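Local coordinates for protein glutathione S-transferase (Rhodospirillum rubrum F11, PDB 4O7H) that probably catalyses the conjugation of glutathione to electrophilic substrates, as a dimeric glutathione S-transferase, at residues F102-L115 / C168-P180. Sequence-based numbering, arbitrary orientation.
Sequences FNREVTEPLVREKL and CHLSLIDYAGDVP
Ile173 of helix 161-175 is a knob in the core of the all-helical C-terminal domain, set in a hole formed by Phe102, Val106, Thr107 and Leu110 of helix 85-119. The short segments run in roughly the same direction, their axes at 36°. A beta-branched residue suits the place because it fills the hole in two directions: CD1 lies 3.8 Å from Val106 CG1, while CG2, anti to the backbone N, faces Leu110 CD1. Phe102 works through its rim: CZ meets Leu170 CD2 at 3.8 Å, and CE1 points to Ile173 CG1, which lies near the ring plane. His169 adds a polar margin, its NE2 giving a weak bond (3.5 Å) to Asn103 OD1, which lies in the plane of the imidazole. Further along, Leu115 spreads its two methyls between Leu172 and the pair Tyr175 and Ala176.

Beyond the helix, Gly177 takes the positive phi of a Schellman motif and turns the chain so that Asp178 meets Lys114. Lys114 NZ lies 2.7 Å from Asp178 OD2, on the syn side of the carboxylate, and the bend at chi3 (70°) curls its long chain alongside that oxygen. Asp178 OD1 also pairs with Arg134 of helix 127-150, so two cations share one buried carboxylate and probably favour its ionised form. A methionine in place of Lys114 would probably cost Asp178 one of its two cationic partners, leaving the salt bridge to Arg134, and deprive the Ala176 carbonyl of its weak NZ bond. A single knob-into-hole contact, with a salt bridge just past the Schellman turn, thus joins two helices of the glutathione S-transferase C-terminal helical domain.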
loop_
_atom_site.group_PDB
_atom_site.type_symbol
_atom_site.label_atom_id
_atom_site.label_comp_id
_atom_site.label_asym_id
_atom_site.label_seq_id
_atom_site.Cartn_x
_atom_site.Cartn_y
_atom_site.Cartn_z
ATOM N N PHE A 102 -7.280 -7.737 1.064
ATOM C CA PHE A 102 -7.027 -9.170 1.117
ATOM C C PHE A 102 -5.847 -9.455 2.009
ATOM O O PHE A 102 -5.863 -10.394 2.828
ATOM C CB PHE A 102 -6.793 -9.722 -0.310
ATOM C CG PHE A 102 -6.666 -11.234 -0.392
ATOM C CD1 PHE A 102 -5.534 -11.882 0.020
ATOM C CD2 PHE A 102 -7.675 -11.963 -0.950
ATOM C CE1 PHE A 102 -5.443 -13.250 -0.071
ATOM C CE2 PHE A 102 -7.585 -13.323 -1.076
ATOM C CZ PHE A 102 -6.462 -13.975 -0.628
ATOM N N ASN A 103 -4.794 -8.638 1.886
ATOM C CA ASN A 103 -3.592 -8.840 2.653
ATOM C C ASN A 103 -3.875 -8.816 4.157
ATOM O O ASN A 103 -3.358 -9.651 4.892
ATOM C CB ASN A 103 -2.544 -7.807 2.293
ATOM C CG ASN A 103 -1.243 -8.026 3.022
ATOM O OD1 ASN A 103 -0.605 -9.052 2.883
ATOM N ND2 ASN A 103 -0.885 -7.059 3.901
ATOM N N ARG A 104 -4.658 -7.829 4.599
ATOM C CA ARG A 104 -4.916 -7.680 6.030
ATOM C C ARG A 104 -5.858 -8.751 6.554
ATOM O O ARG A 104 -5.701 -9.190 7.705
ATOM C CB ARG A 104 -5.452 -6.252 6.349
ATOM C CG ARG A 104 -4.362 -5.200 6.158
ATOM C CD ARG A 104 -3.180 -5.240 7.164
ATOM N NE ARG A 104 -3.604 -4.913 8.543
ATOM C CZ ARG A 104 -3.742 -3.669 9.015
ATOM N NH1 ARG A 104 -3.460 -2.629 8.248
ATOM N NH2 ARG A 104 -4.154 -3.475 10.259
ATOM N N GLU A 105 -6.827 -9.148 5.743
ATOM C CA GLU A 105 -7.904 -10.022 6.167
ATOM C C GLU A 105 -7.553 -11.505 6.041
ATOM O O GLU A 105 -8.166 -12.349 6.714
ATOM C CB GLU A 105 -9.169 -9.746 5.357
ATOM C CG GLU A 105 -9.779 -8.370 5.639
ATOM C CD GLU A 105 -11.022 -8.010 4.828
ATOM O OE1 GLU A 105 -11.473 -8.759 3.948
ATOM O OE2 GLU A 105 -11.612 -6.927 5.100
ATOM N N VAL A 106 -6.611 -11.830 5.160
ATOM C CA VAL A 106 -6.322 -13.223 4.801
ATOM C C VAL A 106 -4.813 -13.550 4.824
ATOM O O VAL A 106 -4.325 -14.409 5.547
ATOM C CB VAL A 106 -6.932 -13.543 3.411
ATOM C CG1 VAL A 106 -6.694 -15.013 3.088
ATOM C CG2 VAL A 106 -8.422 -13.192 3.282
ATOM N N THR A 107 -4.032 -12.890 3.968
ATOM C CA THR A 107 -2.639 -13.217 3.841
ATOM C C THR A 107 -1.814 -13.063 5.117
ATOM O O THR A 107 -1.085 -13.986 5.533
ATOM C CB THR A 107 -1.979 -12.368 2.742
ATOM O OG1 THR A 107 -2.826 -12.403 1.585
ATOM C CG2 THR A 107 -0.614 -12.975 2.398
ATOM N N GLU A 108 -1.931 -11.905 5.764
ATOM C CA GLU A 108 -1.169 -11.676 6.981
ATOM C C GLU A 108 -1.424 -12.727 8.038
ATOM O O GLU A 108 -0.469 -13.328 8.488
ATOM C CB GLU A 108 -1.417 -10.292 7.576
ATOM C CG GLU A 108 -0.574 -9.243 6.925
ATOM C CD GLU A 108 -0.666 -7.872 7.591
ATOM O OE1 GLU A 108 -1.478 -7.675 8.505
ATOM O OE2 GLU A 108 0.084 -7.004 7.146
ATOM N N PRO A 109 -2.689 -12.958 8.417
ATOM C CA PRO A 109 -2.850 -13.976 9.459
ATOM C C PRO A 109 -2.451 -15.391 9.016
ATOM O O PRO A 109 -1.793 -16.112 9.752
ATOM C CB PRO A 109 -4.311 -13.906 9.788
ATOM C CG PRO A 109 -4.989 -13.245 8.635
ATOM C CD PRO A 109 -3.951 -12.272 8.152
ATOM N N LEU A 110 -2.795 -15.801 7.809
ATOM C CA LEU A 110 -2.517 -17.213 7.453
ATOM C C LEU A 110 -1.045 -17.455 7.215
ATOM O O LEU A 110 -0.497 -18.474 7.589
ATOM C CB LEU A 110 -3.379 -17.646 6.287
ATOM C CG LEU A 110 -4.880 -17.744 6.578
ATOM C CD1 LEU A 110 -5.726 -17.978 5.354
ATOM C CD2 LEU A 110 -5.221 -18.858 7.594
ATOM N N VAL A 111 -0.383 -16.539 6.520
ATOM C CA VAL A 111 1.032 -16.700 6.280
ATOM C C VAL A 111 1.840 -16.669 7.593
ATOM O O VAL A 111 2.743 -17.479 7.793
ATOM C CB VAL A 111 1.591 -15.655 5.268
ATOM C CG1 VAL A 111 3.097 -15.686 5.198
ATOM C CG2 VAL A 111 0.984 -15.914 3.930
ATOM N N ARG A 112 1.479 -15.747 8.474
ATOM C CA ARG A 112 2.227 -15.579 9.703
ATOM C C ARG A 112 2.059 -16.883 10.517
ATOM O O ARG A 112 3.041 -17.487 10.940
ATOM C CB ARG A 112 1.732 -14.378 10.518
ATOM C CG ARG A 112 2.581 -14.119 11.764
ATOM C CD ARG A 112 1.976 -13.033 12.643
ATOM N NE ARG A 112 0.597 -13.320 12.972
ATOM C CZ ARG A 112 -0.445 -12.606 12.584
ATOM N NH1 ARG A 112 -0.280 -11.509 11.822
ATOM N NH2 ARG A 112 -1.662 -13.012 12.935
ATOM N N GLU A 113 0.808 -17.269 10.705
ATOM C CA GLU A 113 0.472 -18.339 11.641
ATOM C C GLU A 113 0.844 -19.713 11.125
ATOM O O GLU A 113 1.315 -20.570 11.893
ATOM C CB GLU A 113 -1.003 -18.288 12.015
ATOM C CG GLU A 113 -1.445 -16.988 12.688
ATOM C CD GLU A 113 -0.629 -16.652 13.917
ATOM O OE1 GLU A 113 -0.258 -17.587 14.680
ATOM O OE2 GLU A 113 -0.345 -15.457 14.138
ATOM N N LYS A 114 0.674 -19.943 9.833
ATOM C CA LYS A 114 0.907 -21.281 9.282
ATOM C C LYS A 114 2.210 -21.490 8.561
ATOM O O LYS A 114 2.659 -22.636 8.401
ATOM C CB LYS A 114 -0.246 -21.655 8.363
ATOM C CG LYS A 114 -1.526 -21.732 9.167
ATOM C CD LYS A 114 -2.659 -22.276 8.368
ATOM C CE LYS A 114 -2.466 -23.745 8.085
ATOM N NZ LYS A 114 -3.724 -24.275 7.501
ATOM N N LEU A 115 2.834 -20.408 8.088
ATOM C CA LEU A 115 4.029 -20.546 7.339
ATOM C C LEU A 115 5.222 -19.959 8.074
ATOM O O LEU A 115 6.205 -20.676 8.323
ATOM C CB LEU A 115 3.864 -19.916 5.958
ATOM C CG LEU A 115 2.734 -20.520 5.144
ATOM C CD1 LEU A 115 2.667 -19.876 3.767
ATOM C CD2 LEU A 115 2.902 -22.040 5.026
ATOM N N CYS A 168 -0.824 -13.952 -6.656
ATOM C CA CYS A 168 0.374 -14.143 -5.814
ATOM C C CYS A 168 -0.062 -14.283 -4.352
ATOM O O CYS A 168 0.454 -15.140 -3.614
ATOM C CB CYS A 168 1.400 -13.064 -6.017
ATOM S SG CYS A 168 2.303 -13.271 -7.554
ATOM N N HIS A 169 -1.029 -13.472 -3.920
ATOM C CA HIS A 169 -1.577 -13.631 -2.566
ATOM C C HIS A 169 -2.199 -15.018 -2.424
ATOM O O HIS A 169 -1.907 -15.733 -1.484
ATOM C CB HIS A 169 -2.591 -12.542 -2.318
ATOM C CG HIS A 169 -1.975 -11.304 -1.762
ATOM N ND1 HIS A 169 -1.553 -10.228 -2.519
ATOM C CD2 HIS A 169 -1.680 -10.994 -0.487
ATOM C CE1 HIS A 169 -1.098 -9.282 -1.706
ATOM N NE2 HIS A 169 -1.106 -9.768 -0.485
ATOM N N LEU A 170 -3.038 -15.399 -3.390
ATOM C CA LEU A 170 -3.735 -16.678 -3.324
ATOM C C LEU A 170 -2.771 -17.829 -3.357
ATOM O O LEU A 170 -3.042 -18.880 -2.746
ATOM C CB LEU A 170 -4.799 -16.809 -4.393
ATOM C CG LEU A 170 -6.095 -16.063 -4.034
ATOM C CD1 LEU A 170 -6.977 -15.887 -5.242
ATOM C CD2 LEU A 170 -6.870 -16.863 -2.988
ATOM N N SER A 171 -1.623 -17.657 -4.021
ATOM C CA SER A 171 -0.640 -18.734 -4.107
ATOM C C SER A 171 -0.102 -19.044 -2.730
ATOM O O SER A 171 0.253 -20.214 -2.430
ATOM C CB SER A 171 0.475 -18.432 -5.096
ATOM O OG SER A 171 1.422 -17.482 -4.665
ATOM N N LEU A 172 0.006 -18.021 -1.887
ATOM C CA LEU A 172 0.517 -18.265 -0.522
ATOM C C LEU A 172 -0.567 -18.902 0.358
ATOM O O LEU A 172 -0.255 -19.818 1.133
ATOM C CB LEU A 172 1.034 -16.987 0.108
ATOM C CG LEU A 172 2.430 -16.686 -0.396
ATOM C CD1 LEU A 172 2.683 -15.192 -0.195
ATOM C CD2 LEU A 172 3.444 -17.574 0.324
ATOM N N ILE A 173 -1.826 -18.519 0.163
ATOM C CA ILE A 173 -2.938 -19.183 0.857
ATOM C C ILE A 173 -3.000 -20.634 0.410
ATOM O O ILE A 173 -3.215 -21.528 1.230
ATOM C CB ILE A 173 -4.302 -18.496 0.632
ATOM C CG1 ILE A 173 -4.206 -16.956 0.853
ATOM C CG2 ILE A 173 -5.352 -19.079 1.566
ATOM C CD1 ILE A 173 -3.366 -16.534 2.051
ATOM N N ASP A 174 -2.703 -20.872 -0.847
ATOM C CA ASP A 174 -2.760 -22.229 -1.394
ATOM C C ASP A 174 -1.586 -23.045 -0.886
ATOM O O ASP A 174 -1.760 -24.229 -0.568
ATOM C CB ASP A 174 -2.793 -22.178 -2.912
ATOM C CG ASP A 174 -3.348 -23.419 -3.557
ATOM O OD1 ASP A 174 -4.328 -23.946 -3.065
ATOM O OD2 ASP A 174 -2.835 -23.815 -4.655
ATOM N N TYR A 175 -0.408 -22.449 -0.771
ATOM C CA TYR A 175 0.738 -23.129 -0.169
ATOM C C TYR A 175 0.418 -23.631 1.264
ATOM O O TYR A 175 0.858 -24.739 1.660
ATOM C CB TYR A 175 1.956 -22.189 -0.195
ATOM C CG TYR A 175 3.257 -22.899 0.012
ATOM C CD1 TYR A 175 3.624 -23.356 1.258
ATOM C CD2 TYR A 175 4.103 -23.117 -1.060
ATOM C CE1 TYR A 175 4.838 -24.023 1.424
ATOM C CE2 TYR A 175 5.311 -23.790 -0.913
ATOM C CZ TYR A 175 5.649 -24.248 0.352
ATOM O OH TYR A 175 6.856 -24.910 0.520
ATOM N N ALA A 176 -0.378 -22.856 2.005
ATOM C CA ALA A 176 -0.839 -23.209 3.333
ATOM C C ALA A 176 -2.007 -24.180 3.342
ATOM O O ALA A 176 -2.404 -24.651 4.412
ATOM C CB ALA A 176 -1.212 -21.948 4.113
ATOM N N GLY A 177 -2.580 -24.436 2.173
ATOM C CA GLY A 177 -3.697 -25.380 2.027
ATOM C C GLY A 177 -5.055 -24.829 2.438
ATOM O O GLY A 177 -5.999 -25.591 2.665
ATOM N N ASP A 178 -5.234 -23.517 2.460
ATOM C CA ASP A 178 -6.423 -22.916 3.001
ATOM C C ASP A 178 -7.383 -22.251 1.992
ATOM O O ASP A 178 -8.262 -21.488 2.414
ATOM C CB ASP A 178 -6.005 -21.894 4.085
ATOM C CG ASP A 178 -5.532 -22.571 5.367
ATOM O OD1 ASP A 178 -6.203 -23.547 5.764
ATOM O OD2 ASP A 178 -4.481 -22.165 5.923
ATOM N N VAL A 179 -7.222 -22.515 0.686
ATOM C CA VAL A 179 -8.160 -21.955 -0.276
ATOM C C VAL A 179 -9.309 -22.922 -0.554
ATOM O O VAL A 179 -9.062 -24.031 -1.023
ATOM C CB VAL A 179 -7.507 -21.578 -1.601
ATOM C CG1 VAL A 179 -8.469 -20.801 -2.415
ATOM C CG2 VAL A 179 -6.244 -20.752 -1.385
ATOM N N PRO A 180 -10.564 -22.479 -0.333
ATOM C CA PRO A 180 -11.754 -23.313 -0.613
ATOM C C PRO A 180 -12.163 -23.229 -2.071
ATOM O O PRO A 180 -13.224 -22.683 -2.448
ATOM C CB PRO A 180 -12.797 -22.704 0.338
ATOM C CG PRO A 180 -12.448 -21.257 0.354
ATOM C CD PRO A 180 -10.946 -21.204 0.313
#